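PDB 3CDD: prophage MuSo2, 43 kDa tail protein from Shewanella oneidensis, which probably forms part of the baseplate hub of a Mu-like phage tail, three copies of it assembling into a trimer. Local coordinates for residues Glu142-Gln148 against Arg161-Arg166; Ala200-Ser206 against Ser280-Thr286; Trp207-Lys213 against Glu245-Pro251. All blocks are in the same frame, centred on the assembly; numbering follows the deposited sequence.

Interaction 1: Glu142-Gln148 against Arg161-Arg166; sequences EPFQRIQ and RLAKQR
F144 sits between L162 and R166, and through this sandwich strand 144-148 packs against the C-terminal end of helix 155-164, in the part of the chain assigned to the gp44-like second-domain family of baseplate hub proteins. One face of the ring takes the methyl CD2 of L162 in a CH-pi contact, 3.8 Å from CD2 to the centroid of the F144 ring. The opposite face carries the R166 guanidinium, laid almost flat at 9° to the ring, with R166 CZ 4.0 Å from the F144 centroid: a stacked cation-pi pair. A bend at chi2 (-55°) brings the R166 guanidinium over the ring.

Hydrogen bonds fix the rotation of that guanidinium. R166 NE gives a nearly straight bond of 3.0 Å to E142 O, lying in the guanidinium plane, while R166 NH2 reaches P143 O at 3.1 Å from above the carbonyl plane, in a bond bent to 137°. NH2 also makes a weak bond to E142 O, so this oxygen takes two nitrogens of one guanidinium. Within its own segment, R166 NH1 bonds to Q165 O at 2.9 Å. Three backbone carbonyls, all near its plane, thus keep the guanidinium parallel to the ring.

Apolar packing continues along the strand. I147 CD1 presses tightly on L162 CD2, and L162 also leans on L119 and I122 of helix 119-127, so the leucine joins the strand to two helices.

R161 NE forms salt bridges with E153 and E150. Its NH2 adds a weak bond to the strand, 2.8 Å from R161 NH2 to Q148 O.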
loop_
_atom_site.group_PDB
_atom_site.type_symbol
_atom_site.label_atom_id
_atom_site.label_comp_id
_atom_site.label_asym_id
_atom_site.label_seq_id
_atom_site.Cartn_x
_atom_site.Cartn_y
_atom_site.Cartn_z
ATOM N N GLU A 142 -25.006 -2.028 -32.096
ATOM C CA GLU A 142 -25.363 -0.786 -32.776
ATOM C C GLU A 142 -24.226 0.224 -32.765
ATOM O O GLU A 142 -23.375 0.177 -31.878
ATOM C CB GLU A 142 -26.618 -0.155 -32.142
ATOM C CG GLU A 142 -27.929 -0.834 -32.505
ATOM C CD GLU A 142 -28.199 -0.845 -34.000
ATOM O OE1 GLU A 142 -28.606 0.207 -34.558
ATOM O OE2 GLU A 142 -28.011 -1.919 -34.614
ATOM N N PRO A 143 -24.203 1.138 -33.761
ATOM C CA PRO A 143 -23.318 2.304 -33.697
ATOM C C PRO A 143 -23.619 3.182 -32.473
ATOM O O PRO A 143 -24.712 3.084 -31.905
ATOM C CB PRO A 143 -23.645 3.067 -34.999
ATOM C CG PRO A 143 -24.985 2.525 -35.450
ATOM C CD PRO A 143 -24.961 1.090 -35.023
ATOM N N PHE A 144 -22.656 4.005 -32.054
ATOM C CA PHE A 144 -22.923 5.065 -31.081
ATOM C C PHE A 144 -23.199 6.366 -31.848
ATOM O O PHE A 144 -22.407 6.764 -32.727
ATOM C CB PHE A 144 -21.731 5.282 -30.154
ATOM C CG PHE A 144 -21.348 4.056 -29.309
ATOM C CD1 PHE A 144 -20.559 3.040 -29.839
ATOM C CD2 PHE A 144 -21.771 3.949 -27.981
ATOM C CE1 PHE A 144 -20.209 1.924 -29.064
ATOM C CE2 PHE A 144 -21.430 2.843 -27.202
ATOM C CZ PHE A 144 -20.633 1.832 -27.740
ATOM N N GLN A 145 -24.288 7.049 -31.515
ATOM C CA GLN A 145 -24.605 8.281 -32.242
ATOM C C GLN A 145 -23.503 9.334 -32.111
ATOM O O GLN A 145 -23.010 9.836 -33.117
ATOM C CB GLN A 145 -25.955 8.869 -31.842
ATOM C CG GLN A 145 -26.485 9.809 -32.926
ATOM C CD GLN A 145 -27.000 11.108 -32.375
ATOM O OE1 GLN A 145 -27.755 11.121 -31.403
ATOM N NE2 GLN A 145 -26.606 12.225 -33.006
ATOM N N ARG A 146 -23.113 9.653 -30.878
ATOM C CA ARG A 146 -22.063 10.633 -30.629
ATOM C C ARG A 146 -21.293 10.342 -29.351
ATOM O O ARG A 146 -21.874 10.258 -28.264
ATOM C CB ARG A 146 -22.614 12.062 -30.596
ATOM C CG ARG A 146 -21.522 13.119 -30.523
ATOM C CD ARG A 146 -22.089 14.522 -30.569
ATOM N NE ARG A 146 -22.636 14.945 -29.283
ATOM C CZ ARG A 146 -22.777 16.217 -28.906
ATOM N NH1 ARG A 146 -22.398 17.221 -29.705
ATOM N NH2 ARG A 146 -23.300 16.493 -27.715
ATOM N N ILE A 147 -19.977 10.201 -29.519
ATOM C CA ILE A 147 -19.024 9.889 -28.450
ATOM C C ILE A 147 -17.962 10.980 -28.412
ATOM O O ILE A 147 -17.292 11.233 -29.406
ATOM C CB ILE A 147 -18.317 8.515 -28.698
ATOM C CG1 ILE A 147 -19.326 7.360 -28.723
ATOM C CG2 ILE A 147 -17.142 8.262 -27.704
ATOM C CD1 ILE A 147 -20.065 7.128 -27.423
ATOM N N GLN A 148 -17.821 11.631 -27.269
ATOM C CA GLN A 148 -16.760 12.604 -27.098
ATOM C C GLN A 148 -15.596 12.085 -26.254
ATOM O O GLN A 148 -15.793 11.524 -25.172
ATOM C CB GLN A 148 -17.313 13.890 -26.508
ATOM C CG GLN A 148 -17.491 14.960 -27.549
ATOM C CD GLN A 148 -18.539 15.975 -27.163
ATOM O OE1 GLN A 148 -19.623 15.622 -26.691
ATOM N NE2 GLN A 148 -18.230 17.243 -27.374
ATOM N N ARG A 161 -15.004 1.722 -21.906
ATOM C CA ARG A 161 -16.331 2.271 -21.590
ATOM C C ARG A 161 -17.386 1.987 -22.682
ATOM O O ARG A 161 -18.516 1.596 -22.382
ATOM C CB ARG A 161 -16.301 3.744 -21.158
ATOM C CG ARG A 161 -15.696 4.767 -22.119
ATOM C CD ARG A 161 -16.008 6.179 -21.577
ATOM N NE ARG A 161 -15.446 7.301 -22.338
ATOM C CZ ARG A 161 -16.107 7.992 -23.268
ATOM N NH1 ARG A 161 -17.360 7.667 -23.591
ATOM N NH2 ARG A 161 -15.521 9.018 -23.884
ATOM N N LEU A 162 -16.997 2.128 -23.937
ATOM C CA LEU A 162 -17.859 1.725 -25.053
ATOM C C LEU A 162 -18.229 0.232 -24.983
ATOM O O LEU A 162 -19.406 -0.128 -25.123
ATOM C CB LEU A 162 -17.183 2.053 -26.393
ATOM C CG LEU A 162 -16.824 3.524 -26.680
ATOM C CD1 LEU A 162 -16.147 3.639 -28.049
ATOM C CD2 LEU A 162 -18.023 4.453 -26.620
ATOM N N ALA A 163 -17.216 -0.619 -24.775
ATOM C CA ALA A 163 -17.401 -2.068 -24.654
ATOM C C ALA A 163 -18.491 -2.411 -23.635
ATOM O O ALA A 163 -19.298 -3.325 -23.840
ATOM C CB ALA A 163 -16.082 -2.742 -24.264
ATOM N N LYS A 164 -18.505 -1.656 -22.542
ATOM C CA LYS A 164 -19.376 -1.923 -21.413
ATOM C C LYS A 164 -20.837 -1.615 -21.778
ATOM O O LYS A 164 -21.761 -2.214 -21.241
ATOM C CB LYS A 164 -18.920 -1.064 -20.234
ATOM C CG LYS A 164 -18.963 -1.743 -18.896
ATOM C CD LYS A 164 -18.687 -0.739 -17.767
ATOM C CE LYS A 164 -19.858 -0.707 -16.762
ATOM N NZ LYS A 164 -19.551 0.054 -15.506
ATOM N N GLN A 165 -21.032 -0.670 -22.692
ATOM C CA GLN A 165 -22.360 -0.304 -23.181
ATOM C C GLN A 165 -22.841 -1.231 -24.304
ATOM O O GLN A 165 -23.942 -1.049 -24.822
ATOM C CB GLN A 165 -22.364 1.157 -23.677
ATOM C CG GLN A 165 -22.033 2.199 -22.616
ATOM C CD GLN A 165 -21.756 3.574 -23.197
ATOM O OE1 GLN A 165 -20.632 4.073 -23.138
ATOM N NE2 GLN A 165 -22.778 4.191 -23.764
ATOM N N ARG A 166 -22.008 -2.199 -24.694
ATOM C CA ARG A 166 -22.355 -3.172 -25.739
ATOM C C ARG A 166 -22.259 -4.619 -25.261
ATOM O O ARG A 166 -22.437 -5.554 -26.051
ATOM C CB ARG A 166 -21.494 -2.967 -26.996
ATOM C CG ARG A 166 -21.852 -1.723 -27.848
ATOM C CD ARG A 166 -23.326 -1.683 -28.266
ATOM N NE ARG A 166 -23.683 -0.436 -28.962
ATOM C CZ ARG A 166 -24.259 0.627 -28.395
ATOM N NH1 ARG A 166 -24.559 0.628 -27.102
ATOM N NH2 ARG A 166 -24.541 1.698 -29.132
HETATM O O HOH W 1 -18.925 10.639 -24.457
#

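Interaction 2: Ala200-Ser206 against Ser280-Thr286; sequences AARGRFS and SNMAEYT
A200 pairs with T286 at one end of an antiparallel beta ladder between strands 200-206 and 281-288; the short segments run at 177° to each other. T286 N bonds to A200 O at 2.8 Å. A201, in the next, non-hydrogen-bonded pair, sets CB 3.7 Å from Y285 CD2, on the face where Y285 OH goes on to D309.

On the other face R202 and E284 lie side by side, pointing the same way. R202 NH2 makes a nearly straight hydrogen bond of 2.9 Å to E284 OE1, part of a salt bridge, meeting the oxygen from above the carboxylate plane. A water donates to the same OE1, and the methyl CE of selenomethionine M282 lies over the guanidinium.

G203 CA approaches M282 O at 3.2 Å in a CA-H...O contact. R204 shares two backbone bonds with M282, while its guanidinium goes to D79 of the second subunit. A201, R202, F205 and S206 also pair with a strand of that subunit, extending the sheet across the interface.

F205 CG lies anti to the carbonyl carbon (chi1 -52°), directing the ring past G203, which has no side chain to obstruct it; M282 O lies over one face, 3.4 Å from F205 CZ. Beyond the last bridged pair, F205 with N281, S206 N bonds to S280 O at 2.9 Å, in the carbonyl plane.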
loop_
_atom_site.group_PDB
_atom_site.type_symbol
_atom_site.label_atom_id
_atom_site.label_comp_id
_atom_site.label_asym_id
_atom_site.label_seq_id
_atom_site.Cartn_x
_atom_site.Cartn_y
_atom_site.Cartn_z
ATOM N N ALA A 200 -1.133 -28.889 -8.279
ATOM C CA ALA A 200 -1.498 -28.213 -7.042
ATOM C C ALA A 200 -2.597 -27.231 -7.340
ATOM O O ALA A 200 -2.821 -26.886 -8.506
ATOM C CB ALA A 200 -0.286 -27.493 -6.453
ATOM N N ALA A 201 -3.285 -26.756 -6.301
ATOM C CA ALA A 201 -4.362 -25.788 -6.475
ATOM C C ALA A 201 -4.629 -24.984 -5.225
ATOM O O ALA A 201 -4.280 -25.380 -4.106
ATOM C CB ALA A 201 -5.645 -26.456 -6.935
ATOM N N ARG A 202 -5.334 -23.889 -5.424
ATOM C CA ARG A 202 -5.534 -22.920 -4.384
ATOM C C ARG A 202 -6.862 -22.209 -4.644
ATOM O O ARG A 202 -7.153 -21.888 -5.782
ATOM C CB ARG A 202 -4.343 -21.950 -4.528
ATOM C CG ARG A 202 -4.261 -20.794 -3.648
ATOM C CD ARG A 202 -2.923 -20.116 -3.879
ATOM N NE ARG A 202 -2.970 -19.049 -4.883
ATOM C CZ ARG A 202 -2.662 -17.770 -4.666
ATOM N NH1 ARG A 202 -2.258 -17.346 -3.468
ATOM N NH2 ARG A 202 -2.735 -16.906 -5.663
ATOM N N GLY A 203 -7.626 -21.887 -3.594
ATOM C CA GLY A 203 -8.907 -21.191 -3.767
ATOM C C GLY A 203 -9.206 -20.225 -2.637
ATOM O O GLY A 203 -8.622 -20.299 -1.562
ATOM N N ARG A 204 -10.115 -19.299 -2.880
ATOM C CA ARG A 204 -10.615 -18.435 -1.815
ATOM C C ARG A 204 -12.042 -18.078 -2.159
ATOM O O ARG A 204 -12.288 -17.481 -3.203
ATOM C CB ARG A 204 -9.781 -17.156 -1.689
ATOM C CG ARG A 204 -10.313 -16.222 -0.577
ATOM C CD ARG A 204 -9.376 -15.085 -0.405
ATOM N NE ARG A 204 -8.114 -15.563 0.160
ATOM C CZ ARG A 204 -7.853 -15.605 1.468
ATOM N NH1 ARG A 204 -8.757 -15.200 2.361
ATOM N NH2 ARG A 204 -6.678 -16.053 1.881
ATOM N N PHE A 205 -12.969 -18.435 -1.285
ATOM C CA PHE A 205 -14.395 -18.237 -1.516
ATOM C C PHE A 205 -14.943 -17.471 -0.329
ATOM O O PHE A 205 -14.949 -17.972 0.791
ATOM C CB PHE A 205 -15.080 -19.592 -1.747
ATOM C CG PHE A 205 -14.386 -20.413 -2.820
ATOM C CD1 PHE A 205 -14.702 -20.234 -4.169
ATOM C CD2 PHE A 205 -13.381 -21.310 -2.482
ATOM C CE1 PHE A 205 -14.034 -20.950 -5.164
ATOM C CE2 PHE A 205 -12.713 -22.054 -3.472
ATOM C CZ PHE A 205 -13.037 -21.864 -4.809
ATOM N N SER A 206 -15.368 -16.237 -0.591
ATOM C CA SER A 206 -15.643 -15.287 0.452
ATOM C C SER A 206 -17.010 -14.638 0.326
ATOM O O SER A 206 -17.525 -14.524 -0.785
ATOM C CB SER A 206 -14.545 -14.222 0.413
ATOM O OG SER A 206 -14.715 -13.257 1.429
ATOM N N SER A 280 -15.294 -12.212 -5.264
ATOM C CA SER A 280 -15.403 -12.988 -4.036
ATOM C C SER A 280 -14.985 -14.442 -4.213
ATOM O O SER A 280 -14.892 -15.181 -3.244
ATOM C CB SER A 280 -16.819 -12.888 -3.477
ATOM O OG SER A 280 -17.166 -11.529 -3.248
ATOM N N ASN A 281 -14.730 -14.846 -5.457
ATOM C CA ASN A 281 -14.307 -16.208 -5.744
ATOM C C ASN A 281 -12.977 -16.221 -6.492
ATOM O O ASN A 281 -12.738 -15.387 -7.372
ATOM C CB ASN A 281 -15.403 -16.981 -6.475
ATOM C CG ASN A 281 -16.675 -17.098 -5.659
ATOM O OD1 ASN A 281 -16.641 -17.263 -4.430
ATOM N ND2 ASN A 281 -17.819 -17.006 -6.338
HETATM N N MSE A 282 -12.078 -17.111 -6.085
HETATM C CA MSE A 282 -10.813 -17.318 -6.791
HETATM C C MSE A 282 -10.536 -18.812 -6.760
HETATM O O MSE A 282 -10.765 -19.457 -5.737
HETATM C CB MSE A 282 -9.677 -16.505 -6.132
HETATM C CG MSE A 282 -8.244 -16.681 -6.712
HETATM SE SE MSE A 282 -7.227 -18.221 -5.963
HETATM C CE MSE A 282 -6.773 -17.455 -4.294
ATOM N N ALA A 283 -10.096 -19.359 -7.900
ATOM C CA ALA A 283 -9.589 -20.727 -7.964
ATOM C C ALA A 283 -8.457 -20.772 -8.996
ATOM O O ALA A 283 -8.638 -20.339 -10.132
ATOM C CB ALA A 283 -10.693 -21.711 -8.330
ATOM N N GLU A 284 -7.302 -21.287 -8.585
ATOM C CA GLU A 284 -6.097 -21.307 -9.418
ATOM C C GLU A 284 -5.484 -22.682 -9.394
ATOM O O GLU A 284 -5.131 -23.181 -8.314
ATOM C CB GLU A 284 -5.050 -20.309 -8.890
ATOM C CG GLU A 284 -5.433 -18.893 -9.125
ATOM C CD GLU A 284 -4.388 -17.887 -8.679
ATOM O OE1 GLU A 284 -3.331 -18.264 -8.101
ATOM O OE2 GLU A 284 -4.651 -16.695 -8.929
ATOM N N TYR A 285 -5.318 -23.246 -10.589
ATOM C CA TYR A 285 -4.815 -24.586 -10.792
ATOM C C TYR A 285 -3.428 -24.554 -11.404
ATOM O O TYR A 285 -3.229 -23.993 -12.461
ATOM C CB TYR A 285 -5.795 -25.396 -11.696
ATOM C CG TYR A 285 -7.083 -25.725 -10.936
ATOM C CD1 TYR A 285 -8.141 -24.815 -10.867
ATOM C CD2 TYR A 285 -7.190 -26.901 -10.224
ATOM C CE1 TYR A 285 -9.313 -25.104 -10.110
ATOM C CE2 TYR A 285 -8.347 -27.209 -9.491
ATOM C CZ TYR A 285 -9.388 -26.307 -9.432
ATOM O OH TYR A 285 -10.491 -26.629 -8.683
ATOM N N THR A 286 -2.489 -25.211 -10.741
ATOM C CA THR A 286 -1.122 -25.327 -11.214
ATOM C C THR A 286 -1.006 -26.667 -11.938
ATOM O O THR A 286 -1.257 -27.732 -11.346
ATOM C CB THR A 286 -0.161 -25.299 -10.036
ATOM O OG1 THR A 286 -0.322 -24.061 -9.295
ATOM C CG2 THR A 286 1.276 -25.480 -10.496
HETATM O O HOH W 2 -1.910 -20.312 -7.470
#

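Interaction 3: Trp207-Lys213 against Glu245-Pro251; sequences WRQRFSK and EIGRYRP
The two loops meet side by side where S212 and R250 come together, S212 N bonding to R250 O at 2.8 Å, just ahead of a parallel bridge between K213 and P251 that starts strands 213-217 and 251-255. A type I beta turn from W207 to R210 shapes the first loop.

The S212 side chain adds a second bond to R250: OG, set between the backbone N and the carbonyl carbon (chi1 56°), accepts from R250 N at 2.7 Å. The R250 guanidinium grips R210 O side-on with two nitrogens, NE at 2.8 Å and NH2 at 2.9 Å, both bonds near its plane, and NH2 also lies over a face of the F211 ring. R250 NH1 turns to D101 and D104 of the second subunit, which ties this loop pair to the trimer.

I246 packs between W207 and R210, its CD1 over a face of each. I246 CD1 lies 3.6 Å from the centroid of the five-membered ring of W207, a CH-pi contact. R248 NH2 comes obliquely to the six-membered ring of W207, while R248 NH1 reaches D101 of the second subunit.

R210, bent at chi2 and chi3, forms salt bridges through NH2 with both D243 and E245. The E245 carboxylate is met from above its plane, by a bond of 172° and 2.7 Å from R210 NH2 to E245 OE1.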
loop_
_atom_site.group_PDB
_atom_site.type_symbol
_atom_site.label_atom_id
_atom_site.label_comp_id
_atom_site.label_asym_id
_atom_site.label_seq_id
_atom_site.Cartn_x
_atom_site.Cartn_y
_atom_site.Cartn_z
ATOM N N TRP A 207 -17.588 -14.201 1.464
ATOM C CA TRP A 207 -18.728 -13.297 1.463
ATOM C C TRP A 207 -18.420 -11.870 1.959
ATOM O O TRP A 207 -19.356 -11.095 2.144
ATOM C CB TRP A 207 -19.862 -13.825 2.357
ATOM C CG TRP A 207 -20.742 -14.905 1.749
ATOM C CD1 TRP A 207 -20.475 -15.680 0.652
ATOM C CD2 TRP A 207 -22.005 -15.350 2.258
ATOM N NE1 TRP A 207 -21.497 -16.565 0.442
ATOM C CE2 TRP A 207 -22.446 -16.396 1.420
ATOM C CE3 TRP A 207 -22.798 -14.972 3.356
ATOM C CZ2 TRP A 207 -23.657 -17.062 1.625
ATOM C CZ3 TRP A 207 -24.000 -15.642 3.571
ATOM C CH2 TRP A 207 -24.421 -16.675 2.705
ATOM N N ARG A 208 -17.160 -11.524 2.201
ATOM C CA ARG A 208 -16.826 -10.182 2.715
ATOM C C ARG A 208 -17.422 -9.090 1.816
ATOM O O ARG A 208 -17.862 -8.051 2.300
ATOM C CB ARG A 208 -15.305 -9.977 2.859
ATOM C CG ARG A 208 -14.675 -10.670 4.065
ATOM C CD ARG A 208 -13.125 -10.736 3.983
ATOM N NE ARG A 208 -12.566 -11.750 4.894
ATOM C CZ ARG A 208 -12.307 -11.569 6.193
ATOM N NH1 ARG A 208 -12.518 -10.379 6.780
ATOM N NH2 ARG A 208 -11.820 -12.590 6.914
ATOM N N GLN A 209 -17.464 -9.351 0.513
ATOM C CA GLN A 209 -17.923 -8.347 -0.447
ATOM C C GLN A 209 -19.211 -8.757 -1.135
ATOM O O GLN A 209 -19.582 -8.183 -2.149
ATOM C CB GLN A 209 -16.809 -7.997 -1.442
ATOM C CG GLN A 209 -15.596 -7.371 -0.756
ATOM C CD GLN A 209 -14.410 -7.162 -1.688
ATOM O OE1 GLN A 209 -13.900 -8.114 -2.295
ATOM N NE2 GLN A 209 -13.951 -5.909 -1.792
ATOM N N ARG A 210 -19.891 -9.747 -0.549
ATOM C CA ARG A 210 -21.160 -10.265 -1.034
ATOM C C ARG A 210 -22.290 -9.668 -0.239
ATOM O O ARG A 210 -22.141 -9.416 0.989
ATOM C CB ARG A 210 -21.206 -11.800 -0.928
ATOM C CG ARG A 210 -20.227 -12.550 -1.867
ATOM C CD ARG A 210 -20.518 -12.281 -3.302
ATOM N NE ARG A 210 -21.759 -12.929 -3.732
ATOM C CZ ARG A 210 -21.853 -14.209 -4.081
ATOM N NH1 ARG A 210 -20.777 -14.986 -4.063
ATOM N NH2 ARG A 210 -23.022 -14.718 -4.446
ATOM N N PHE A 211 -23.408 -9.395 -0.926
ATOM C CA PHE A 211 -24.567 -8.742 -0.280
ATOM C C PHE A 211 -25.859 -9.394 -0.729
ATOM O O PHE A 211 -25.907 -9.949 -1.809
ATOM C CB PHE A 211 -24.573 -7.225 -0.511
ATOM C CG PHE A 211 -23.331 -6.534 0.002
ATOM C CD1 PHE A 211 -22.212 -6.399 -0.818
ATOM C CD2 PHE A 211 -23.273 -6.036 1.313
ATOM C CE1 PHE A 211 -21.054 -5.772 -0.356
ATOM C CE2 PHE A 211 -22.120 -5.428 1.778
ATOM C CZ PHE A 211 -21.000 -5.295 0.947
ATOM N N SER A 212 -26.881 -9.344 0.124
ATOM C CA SER A 212 -28.176 -9.978 -0.137
ATOM C C SER A 212 -29.041 -9.158 -1.076
ATOM O O SER A 212 -29.885 -9.697 -1.794
ATOM C CB SER A 212 -28.939 -10.243 1.170
ATOM O OG SER A 212 -29.105 -9.056 1.924
ATOM N N LYS A 213 -28.827 -7.847 -1.056
ATOM C CA LYS A 213 -29.610 -6.914 -1.858
ATOM C C LYS A 213 -28.768 -5.704 -2.257
ATOM O O LYS A 213 -28.128 -5.075 -1.409
ATOM C CB LYS A 213 -30.845 -6.470 -1.076
ATOM C CG LYS A 213 -31.938 -5.837 -1.954
ATOM C CD LYS A 213 -33.202 -5.573 -1.157
ATOM C CE LYS A 213 -34.166 -6.748 -1.261
ATOM N NZ LYS A 213 -35.425 -6.536 -0.493
ATOM N N GLU A 245 -27.965 -16.028 -3.438
ATOM C CA GLU A 245 -26.912 -16.870 -2.868
ATOM C C GLU A 245 -26.623 -16.494 -1.412
ATOM O O GLU A 245 -26.162 -17.323 -0.626
ATOM C CB GLU A 245 -25.623 -16.785 -3.696
ATOM C CG GLU A 245 -25.767 -17.315 -5.140
ATOM C CD GLU A 245 -24.446 -17.345 -5.939
ATOM O OE1 GLU A 245 -23.346 -17.234 -5.335
ATOM O OE2 GLU A 245 -24.526 -17.490 -7.186
ATOM N N ILE A 246 -26.900 -15.239 -1.062
ATOM C CA ILE A 246 -26.534 -14.692 0.245
ATOM C C ILE A 246 -27.738 -14.719 1.167
ATOM O O ILE A 246 -28.595 -13.844 1.079
ATOM C CB ILE A 246 -25.975 -13.241 0.122
ATOM C CG1 ILE A 246 -24.859 -13.154 -0.934
ATOM C CG2 ILE A 246 -25.516 -12.687 1.484
ATOM C CD1 ILE A 246 -23.858 -14.322 -0.964
ATOM N N GLY A 247 -27.786 -15.709 2.061
ATOM C CA GLY A 247 -28.991 -15.988 2.851
ATOM C C GLY A 247 -29.158 -15.311 4.202
ATOM O O GLY A 247 -29.979 -15.737 5.013
ATOM N N ARG A 248 -28.376 -14.263 4.439
ATOM C CA ARG A 248 -28.457 -13.435 5.635
ATOM C C ARG A 248 -28.747 -12.035 5.135
ATOM O O ARG A 248 -28.345 -11.686 4.036
ATOM C CB ARG A 248 -27.076 -13.437 6.327
ATOM C CG ARG A 248 -26.988 -12.732 7.650
ATOM C CD ARG A 248 -25.542 -12.369 8.012
ATOM N NE ARG A 248 -24.657 -13.378 7.502
ATOM C CZ ARG A 248 -23.371 -13.231 7.249
ATOM N NH1 ARG A 248 -22.728 -12.097 7.497
ATOM N NH2 ARG A 248 -22.734 -14.267 6.754
ATOM N N TYR A 249 -29.413 -11.226 5.948
ATOM C CA TYR A 249 -29.672 -9.825 5.628
ATOM C C TYR A 249 -28.362 -9.045 5.547
ATOM O O TYR A 249 -27.709 -8.791 6.569
ATOM C CB TYR A 249 -30.587 -9.235 6.697
ATOM C CG TYR A 249 -30.837 -7.748 6.593
ATOM C CD1 TYR A 249 -31.714 -7.227 5.625
ATOM C CD2 TYR A 249 -30.240 -6.858 7.493
ATOM C CE1 TYR A 249 -31.954 -5.863 5.539
ATOM C CE2 TYR A 249 -30.480 -5.493 7.410
ATOM C CZ TYR A 249 -31.344 -5.003 6.438
ATOM O OH TYR A 249 -31.587 -3.646 6.367
ATOM N N ARG A 250 -27.969 -8.690 4.323
ATOM C CA ARG A 250 -26.755 -7.910 4.097
ATOM C C ARG A 250 -27.021 -6.893 2.985
ATOM O O ARG A 250 -26.742 -7.181 1.817
ATOM C CB ARG A 250 -25.571 -8.842 3.717
ATOM C CG ARG A 250 -24.838 -9.474 4.902
ATOM C CD ARG A 250 -23.734 -10.472 4.484
ATOM N NE ARG A 250 -22.649 -9.851 3.715
ATOM C CZ ARG A 250 -21.632 -9.156 4.238
ATOM N NH1 ARG A 250 -21.515 -8.955 5.564
ATOM N NH2 ARG A 250 -20.712 -8.652 3.438
ATOM N N PRO A 251 -27.615 -5.726 3.330
ATOM C CA PRO A 251 -27.911 -4.732 2.310
ATOM C C PRO A 251 -26.755 -3.812 1.908
ATOM O O PRO A 251 -25.992 -3.350 2.763
ATOM C CB PRO A 251 -29.024 -3.905 2.959
ATOM C CG PRO A 251 -28.724 -3.960 4.411
ATOM C CD PRO A 251 -28.094 -5.296 4.666
#

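From the N terminus, interaction 1 comes first: it closes a short loop within the gp44-like second-domain family region, joining strand 144-148 to helix 155-164, and is complete before the others open. Interaction 2 starts at strand 200-206 and closes only at 280-286, after strands 213-217, 239-242 and 251-255 and helix 262-278. Interaction 3 lies within that long excursion, closing a smaller loop between 207-213 and 245-251. Interactions 2 and 3 abut, with S280 OG 3.4 Å from R210 CD, and both touch the second subunit. Interaction 1 stands apart, its nearest atoms about 17 Å from those of interaction 2 and about 16 Å from those of interaction 3.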